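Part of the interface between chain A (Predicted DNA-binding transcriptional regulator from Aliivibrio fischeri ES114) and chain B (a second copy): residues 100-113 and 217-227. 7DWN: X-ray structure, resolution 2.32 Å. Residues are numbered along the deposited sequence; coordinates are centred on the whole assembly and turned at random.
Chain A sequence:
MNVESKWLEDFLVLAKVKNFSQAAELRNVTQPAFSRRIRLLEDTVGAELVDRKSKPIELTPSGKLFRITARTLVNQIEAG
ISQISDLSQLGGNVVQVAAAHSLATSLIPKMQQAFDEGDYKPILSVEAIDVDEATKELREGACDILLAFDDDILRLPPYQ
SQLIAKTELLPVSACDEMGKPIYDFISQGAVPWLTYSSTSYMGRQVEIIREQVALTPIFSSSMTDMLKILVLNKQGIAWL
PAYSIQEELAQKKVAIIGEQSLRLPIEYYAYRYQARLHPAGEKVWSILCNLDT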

ATOM      1  N   ALA A 100       8.674 -14.862 -20.597  1.00 33.85           N
ATOM      2  CA  ALA A 100      10.122 -14.830 -20.483  1.00 33.65           C
ATOM      3  C   ALA A 100      10.724 -14.457 -21.830  1.00 41.02           C
ATOM      4  O   ALA A 100      10.223 -14.863 -22.883  1.00 43.91           O
ATOM      5  CB  ALA A 100      10.652 -16.185 -20.014  1.00 31.64           C
ATOM      6  N   HIS A 101      11.799 -13.666 -21.790  1.00 31.51           N
ATOM      7  CA  HIS A 101      12.379 -13.100 -23.006  1.00 31.40           C
ATOM      8  C   HIS A 101      12.709 -14.184 -24.028  1.00 26.18           C
ATOM      9  O   HIS A 101      12.314 -14.098 -25.198  1.00 32.10           O
ATOM     10  CB  HIS A 101      13.628 -12.293 -22.644  1.00 34.66           C
ATOM     11  CG  HIS A 101      14.142 -11.428 -23.752  1.00 35.07           C
ATOM     12  ND1 HIS A 101      14.713 -11.940 -24.896  1.00 31.61           N
ATOM     13  CD2 HIS A 101      14.187 -10.081 -23.880  1.00 28.06           C
ATOM     14  CE1 HIS A 101      15.079 -10.947 -25.687  1.00 34.68           C
ATOM     15  NE2 HIS A 101      14.772  -9.808 -25.094  1.00 34.09           N
ATOM     16  N   SER A 102      13.432 -15.220 -23.595  1.00 25.19           N
ATOM     17  CA  SER A 102      13.788 -16.309 -24.499  1.00 30.29           C
ATOM     18  C   SER A 102      12.547 -17.016 -25.026  1.00 33.90           C
ATOM     19  O   SER A 102      12.447 -17.300 -26.226  1.00 41.54           O
ATOM     20  CB  SER A 102      14.705 -17.300 -23.782  1.00 38.53           C
ATOM     21  OG  SER A 102      15.262 -18.238 -24.682  1.00 65.21           O
ATOM     22  N   LEU A 103      11.590 -17.307 -24.140  1.00 28.26           N
ATOM     23  CA  LEU A 103      10.362 -17.969 -24.565  1.00 28.75           C
ATOM     24  C   LEU A 103       9.579 -17.107 -25.539  1.00 33.73           C
ATOM     25  O   LEU A 103       9.017 -17.617 -26.511  1.00 38.67           O
ATOM     26  CB  LEU A 103       9.496 -18.309 -23.355  1.00 28.51           C
ATOM     27  CG  LEU A 103      10.095 -19.332 -22.396  1.00 24.88           C
ATOM     28  CD1 LEU A 103       9.109 -19.657 -21.291  1.00 30.25           C
ATOM     29  CD2 LEU A 103      10.507 -20.584 -23.155  1.00 21.37           C
ATOM     30  N   ALA A 104       9.519 -15.800 -25.294  1.00 36.04           N
ATOM     31  CA  ALA A 104       8.797 -14.933 -26.212  1.00 38.37           C
ATOM     32  C   ALA A 104       9.461 -14.930 -27.583  1.00 32.93           C
ATOM     33  O   ALA A 104       8.806 -15.183 -28.600  1.00 27.82           O
ATOM     34  CB  ALA A 104       8.697 -13.523 -25.631  1.00 54.26           C
ATOM     35  N   THR A 105      10.779 -14.710 -27.623  1.00 30.36           N
ATOM     36  CA  THR A 105      11.492 -14.698 -28.898  1.00 33.72           C
ATOM     37  C   THR A 105      11.422 -16.043 -29.618  1.00 34.23           C
ATOM     38  O   THR A 105      11.528 -16.088 -30.849  1.00 38.51           O
ATOM     39  CB  THR A 105      12.955 -14.301 -28.683  1.00 35.92           C
ATOM     40  OG1 THR A 105      13.570 -15.205 -27.757  1.00 44.29           O
ATOM     41  CG2 THR A 105      13.054 -12.880 -28.144  1.00 22.93           C
ATOM     42  N   SER A 106      11.255 -17.145 -28.883  1.00 32.63           N
ATOM     43  CA  SER A 106      11.211 -18.449 -29.533  1.00 37.20           C
ATOM     44  C   SER A 106       9.809 -18.797 -30.019  1.00 40.83           C
ATOM     45  O   SER A 106       9.648 -19.334 -31.122  1.00 42.40           O
ATOM     46  CB  SER A 106      11.723 -19.532 -28.581  1.00 32.75           C
ATOM     47  OG  SER A 106      11.641 -20.818 -29.172  1.00 55.33           O
ATOM     48  N   LEU A 107       8.787 -18.499 -29.217  1.00 33.10           N
ATOM     49  CA  LEU A 107       7.422 -18.957 -29.455  1.00 34.91           C
ATOM     50  C   LEU A 107       6.559 -17.955 -30.211  1.00 38.41           C
ATOM     51  O   LEU A 107       5.760 -18.364 -31.059  1.00 35.51           O
ATOM     52  CB  LEU A 107       6.743 -19.292 -28.121  1.00 22.55           C
ATOM     53  CG  LEU A 107       7.411 -20.341 -27.226  1.00 29.94           C
ATOM     54  CD1 LEU A 107       6.533 -20.669 -26.026  1.00 37.53           C
ATOM     55  CD2 LEU A 107       7.731 -21.594 -28.021  1.00 33.38           C
ATOM     56  N   ILE A 108       6.681 -16.653 -29.925  1.00 27.90           N
ATOM     57  CA  ILE A 108       5.752 -15.680 -30.508  1.00 26.58           C
ATOM     58  C   ILE A 108       5.837 -15.626 -32.026  1.00 40.51           C
ATOM     59  O   ILE A 108       4.790 -15.494 -32.670  1.00 50.52           O
ATOM     60  CB  ILE A 108       5.935 -14.309 -29.842  1.00 33.36           C
ATOM     61  CG1 ILE A 108       4.998 -14.172 -28.640  1.00 44.41           C
ATOM     62  CG2 ILE A 108       5.676 -13.181 -30.832  1.00 38.40           C
ATOM     63  CD1 ILE A 108       5.367 -15.026 -27.452  1.00 45.29           C
ATOM     64  N   PRO A 109       7.012 -15.700 -32.669  1.00 42.28           N
ATOM     65  CA  PRO A 109       7.011 -15.700 -34.146  1.00 48.48           C
ATOM     66  C   PRO A 109       6.248 -16.866 -34.765  1.00 56.90           C
ATOM     67  O   PRO A 109       5.499 -16.665 -35.734  1.00 69.57           O
ATOM     68  CB  PRO A 109       8.508 -15.735 -34.500  1.00 44.08           C
ATOM     69  CG  PRO A 109       9.232 -16.061 -33.217  1.00 41.70           C
ATOM     70  CD  PRO A 109       8.371 -15.512 -32.132  1.00 44.65           C
ATOM     71  N   LYS A 110       6.407 -18.080 -34.231  1.00 52.08           N
ATOM     72  CA  LYS A 110       5.661 -19.222 -34.752  1.00 54.11           C
ATOM     73  C   LYS A 110       4.157 -19.054 -34.539  1.00 53.78           C
ATOM     74  O   LYS A 110       3.359 -19.339 -35.439  1.00 60.88           O
ATOM     75  CB  LYS A 110       6.171 -20.508 -34.098  1.00 54.88           C
ATOM     76  CG  LYS A 110       7.674 -20.724 -34.269  1.00 58.75           C
ATOM     77  CD  LYS A 110       8.160 -21.958 -33.530  1.00 56.26           C
ATOM     78  CE  LYS A 110       7.897 -21.840 -32.040  1.00 57.98           C
ATOM     79  NZ  LYS A 110       8.802 -22.714 -31.249  1.00 56.90           N
ATOM     80  N   MET A 111       3.754 -18.589 -33.354  1.00 49.86           N
ATOM     81  CA  MET A 111       2.354 -18.250 -33.099  1.00 49.58           C
ATOM     82  C   MET A 111       1.843 -17.214 -34.094  1.00 60.94           C
ATOM     83  O   MET A 111       0.717 -17.317 -34.602  1.00 61.92           O
ATOM     84  CB  MET A 111       2.221 -17.711 -31.677  1.00 48.66           C
ATOM     85  CG  MET A 111       1.137 -18.322 -30.826  1.00 60.28           C
ATOM     86  SD  MET A 111       1.124 -17.501 -29.222  1.00 73.27           S
ATOM     87  CE  MET A 111       2.876 -17.492 -28.842  1.00 63.87           C
ATOM     88  N   GLN A 112       2.657 -16.192 -34.356  1.00 70.23           N
ATOM     89  CA  GLN A 112       2.280 -15.115 -35.260  1.00 74.76           C
ATOM     90  C   GLN A 112       2.042 -15.647 -36.661  1.00 92.00           C
ATOM     91  O   GLN A 112       1.132 -15.193 -37.363  1.00 97.00           O
ATOM     92  CB  GLN A 112       3.379 -14.050 -35.269  1.00 62.90           C
ATOM     93  CG  GLN A 112       3.048 -12.790 -36.046  1.00 63.70           C
ATOM     94  CD  GLN A 112       2.222 -11.812 -35.238  1.00 61.30           C
ATOM     95  OE1 GLN A 112       1.877 -12.079 -34.087  1.00 57.75           O
ATOM     96  NE2 GLN A 112       1.902 -10.671 -35.836  1.00 65.11           N
ATOM     97  N   GLN A 113       2.856 -16.613 -37.087  1.00 99.13           N
ATOM     98  CA  GLN A 113       2.598 -17.234 -38.378  1.00107.59           C
ATOM     99  C   GLN A 113       1.356 -18.117 -38.326  1.00101.99           C
ATOM    100  O   GLN A 113       0.605 -18.197 -39.305  1.00102.78           O
ATOM    101  CB  GLN A 113       3.811 -18.035 -38.846  1.00121.30           C
ATOM    102  CG  GLN A 113       3.638 -18.605 -40.244  1.00134.06           C
ATOM    103  CD  GLN A 113       3.090 -17.584 -41.225  1.00143.64           C
ATOM    104  OE1 GLN A 113       3.537 -16.437 -41.266  1.00147.65           O
ATOM    105  NE2 GLN A 113       2.108 -17.998 -42.020  1.00145.56           N
TER
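Chain B, residues 217-227: PIFSSSMTDML

This is a mainly apolar contact in which two methionines and a phenylalanine of chain B pack on one side of a chain A helix, with a single water bridging its polar end. No direct hydrogen bond crosses between the two stretches. Together they bury 435 Å².

Chain A is helical from A:His101 to A:Gln113, and A:Ala100 is the N-cap residue. The helix is kinked at A:Pro109, which has no backbone N-H to donate to the preceding turn; the N of A:Lys110 makes no such bond either. Chain B enters as an extended strand, B:Pro217 to B:Ser221. It passes through B:Ser222 and the N-cap residue B:Met223, and becomes helical from B:Thr224. The N of B:Met223 is held by the OG of B:Ser221 at 3.1 Å.

The strand runs nearly antiparallel to the chain A helix. Their N-to-C directions differ by 166°, and their axes come no closer than 12.0 Å, so side chains must fill the gap. From B:Phe219 to B:Met223, chain B runs from near A:Gln112 back to near A:His101. It then turns at B:Met223, and its helix heads back toward A:Thr105. The CA atoms of A:Gln112 and B:Phe219 are 9.4 Å apart, those of A:His101 and B:Met223 7.9 Å, and those of A:Thr105 and B:Met226 5.8 Å.

B:Met226 covers the middle of the contact. Its CE reaches the helix backbone, 3.3 Å from the N of A:Thr105, and also lies 3.4 Å from the CB of A:Ala104. The SD of B:Met226 sits 3.6 Å from the CG2 of A:Ile108. That same CG2 meets the CE2 of B:Phe219 at 3.7 Å.

One turn beyond A:Ile108, A:Gln112 also points toward chain B and packs near the B:Phe219 ring. The orientation of its amide is uncertain.

At the start of the helix, B:Met223 lies against A:His101 and A:Ala104. Its SD is 4.1 Å from the centroid of the A:His101 ring, an oblique sulfur-aromatic contact. Its CE is 3.9 Å from the CB of A:Ala104.

B:Asp225 approaches the edge of the same histidine ring, its CB 3.9 Å from CE1 of A:His101. Its OD2 lies 3.8 Å from the CG2 of A:Thr105, a packing contact. Water 1 joins the chains here: it is 2.9 Å from the NE2 of A:His101 and accepts a hydrogen bond from the N of B:Asp225 at 3.1 Å.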

ATOM      1  N   PRO B 217      -1.353  -0.516 -36.221  1.00 50.04           N
ATOM      2  CA  PRO B 217      -0.582  -1.331 -35.273  1.00 49.84           C
ATOM      3  C   PRO B 217      -1.078  -2.771 -35.265  1.00 60.62           C
ATOM      4  O   PRO B 217      -2.277  -3.029 -35.132  1.00 71.59           O
ATOM      5  CB  PRO B 217      -0.834  -0.640 -33.930  1.00 47.79           C
ATOM      6  CG  PRO B 217      -2.196  -0.037 -34.087  1.00 49.90           C
ATOM      7  CD  PRO B 217      -2.318   0.365 -35.539  1.00 46.96           C
ATOM      8  N   ILE B 218      -0.147  -3.711 -35.414  1.00 57.25           N
ATOM      9  CA  ILE B 218      -0.482  -5.131 -35.456  1.00 57.10           C
ATOM     10  C   ILE B 218       0.182  -5.932 -34.349  1.00 51.81           C
ATOM     11  O   ILE B 218      -0.197  -7.094 -34.139  1.00 51.34           O
ATOM     12  CB  ILE B 218      -0.137  -5.752 -36.828  1.00 56.21           C
ATOM     13  CG1 ILE B 218       1.377  -5.774 -37.042  1.00 54.33           C
ATOM     14  CG2 ILE B 218      -0.829  -4.998 -37.950  1.00 59.41           C
ATOM     15  CD1 ILE B 218       1.813  -6.678 -38.170  1.00 47.41           C
ATOM     16  N   PHE B 219       1.151  -5.367 -33.635  1.00 53.62           N
ATOM     17  CA  PHE B 219       1.871  -6.101 -32.607  1.00 45.53           C
ATOM     18  C   PHE B 219       2.561  -5.103 -31.692  1.00 45.66           C
ATOM     19  O   PHE B 219       3.161  -4.136 -32.166  1.00 47.83           O
ATOM     20  CB  PHE B 219       2.896  -7.059 -33.225  1.00 34.16           C
ATOM     21  CG  PHE B 219       3.641  -7.888 -32.219  1.00 40.54           C
ATOM     22  CD1 PHE B 219       4.809  -7.418 -31.641  1.00 33.40           C
ATOM     23  CD2 PHE B 219       3.180  -9.144 -31.859  1.00 35.19           C
ATOM     24  CE1 PHE B 219       5.494  -8.181 -30.719  1.00 32.12           C
ATOM     25  CE2 PHE B 219       3.865  -9.913 -30.937  1.00 44.57           C
ATOM     26  CZ  PHE B 219       5.024  -9.431 -30.366  1.00 44.39           C
ATOM     27  N   SER B 220       2.485  -5.351 -30.387  1.00 38.65           N
ATOM     28  CA  SER B 220       3.096  -4.488 -29.387  1.00 41.21           C
ATOM     29  C   SER B 220       3.971  -5.317 -28.460  1.00 41.67           C
ATOM     30  O   SER B 220       3.601  -6.429 -28.073  1.00 32.23           O
ATOM     31  CB  SER B 220       2.036  -3.741 -28.571  1.00 45.70           C
ATOM     32  OG  SER B 220       2.639  -2.973 -27.545  1.00 36.67           O
ATOM     33  N   SER B 221       5.130  -4.766 -28.107  1.00 40.42           N
ATOM     34  CA  SER B 221       6.038  -5.427 -27.182  1.00 30.14           C
ATOM     35  C   SER B 221       7.047  -4.417 -26.663  1.00 36.77           C
ATOM     36  O   SER B 221       7.390  -3.453 -27.350  1.00 36.73           O
ATOM     37  CB  SER B 221       6.764  -6.605 -27.841  1.00 27.57           C
ATOM     38  OG  SER B 221       7.764  -7.125 -26.984  1.00 31.30           O
ATOM     39  N   SER B 222       7.524  -4.657 -25.445  1.00 39.19           N
ATOM     40  CA  SER B 222       8.544  -3.822 -24.831  1.00 43.49           C
ATOM     41  C   SER B 222       9.960  -4.248 -25.195  1.00 46.74           C
ATOM     42  O   SER B 222      10.914  -3.576 -24.794  1.00 50.42           O
ATOM     43  CB  SER B 222       8.384  -3.837 -23.308  1.00 43.09           C
ATOM     44  OG  SER B 222       8.398  -5.162 -22.804  1.00 38.69           O
ATOM     45  N   MET B 223      10.121  -5.338 -25.937  1.00 39.97           N
ATOM     46  CA  MET B 223      11.429  -5.907 -26.227  1.00 37.94           C
ATOM     47  C   MET B 223      11.812  -5.575 -27.663  1.00 41.41           C
ATOM     48  O   MET B 223      11.128  -5.995 -28.602  1.00 27.59           O
ATOM     49  CB  MET B 223      11.411  -7.421 -26.012  1.00 32.14           C
ATOM     50  CG  MET B 223      10.974  -7.844 -24.615  1.00 35.64           C
ATOM     51  SD  MET B 223      10.646  -9.613 -24.467  1.00 45.85           S
ATOM     52  CE  MET B 223       8.977  -9.712 -25.112  1.00 43.45           C
ATOM     53  N   THR B 224      12.905  -4.820 -27.832  1.00 41.89           N
ATOM     54  CA  THR B 224      13.374  -4.504 -29.177  1.00 40.18           C
ATOM     55  C   THR B 224      13.680  -5.769 -29.963  1.00 40.43           C
ATOM     56  O   THR B 224      13.449  -5.820 -31.174  1.00 43.14           O
ATOM     57  CB  THR B 224      14.621  -3.621 -29.133  1.00 30.57           C
ATOM     58  OG1 THR B 224      15.611  -4.232 -28.299  1.00 25.70           O
ATOM     59  CG2 THR B 224      14.291  -2.239 -28.610  1.00 29.23           C
ATOM     60  N   ASP B 225      14.220  -6.793 -29.297  1.00 35.23           N
ATOM     61  CA  ASP B 225      14.558  -8.025 -30.003  1.00 42.43           C
ATOM     62  C   ASP B 225      13.315  -8.699 -30.566  1.00 35.05           C
ATOM     63  O   ASP B 225      13.367  -9.293 -31.648  1.00 31.67           O
ATOM     64  CB  ASP B 225      15.316  -8.973 -29.072  1.00 43.81           C
ATOM     65  CG  ASP B 225      16.222  -9.933 -29.827  1.00 61.60           C
ATOM     66  OD1 ASP B 225      17.079  -9.455 -30.600  1.00 66.79           O
ATOM     67  OD2 ASP B 225      16.083 -11.162 -29.641  1.00 68.78           O
ATOM     68  N   MET B 226      12.183  -8.594 -29.868  1.00 31.11           N
ATOM     69  CA  MET B 226      10.930  -9.132 -30.389  1.00 30.02           C
ATOM     70  C   MET B 226      10.522  -8.423 -31.674  1.00 37.03           C
ATOM     71  O   MET B 226      10.216  -9.066 -32.688  1.00 38.94           O
ATOM     72  CB  MET B 226       9.833  -8.999 -29.334  1.00 29.06           C
ATOM     73  CG  MET B 226       8.510  -9.634 -29.720  1.00 47.47           C
ATOM     74  SD  MET B 226       8.648 -11.425 -29.719  1.00 43.13           S
ATOM     75  CE  MET B 226       9.677 -11.620 -28.273  1.00 46.75           C
ATOM     76  N   LEU B 227      10.495  -7.088 -31.636  1.00 39.81           N
ATOM     77  CA  LEU B 227      10.145  -6.304 -32.816  1.00 30.35           C
ATOM     78  C   LEU B 227      11.117  -6.568 -33.955  1.00 33.49           C
ATOM     79  O   LEU B 227      10.716  -6.634 -35.119  1.00 35.87           O
ATOM     80  CB  LEU B 227      10.122  -4.814 -32.467  1.00 31.01           C
ATOM     81  CG  LEU B 227       8.900  -4.207 -31.769  1.00 50.91           C
ATOM     82  CD1 LEU B 227       8.603  -4.870 -30.434  1.00 60.01           C
ATOM     83  CD2 LEU B 227       9.104  -2.711 -31.579  1.00 47.29           C
TER
HETATM   84  O   HOH W   1      15.116  -7.166 -26.337  1.00 30.80           O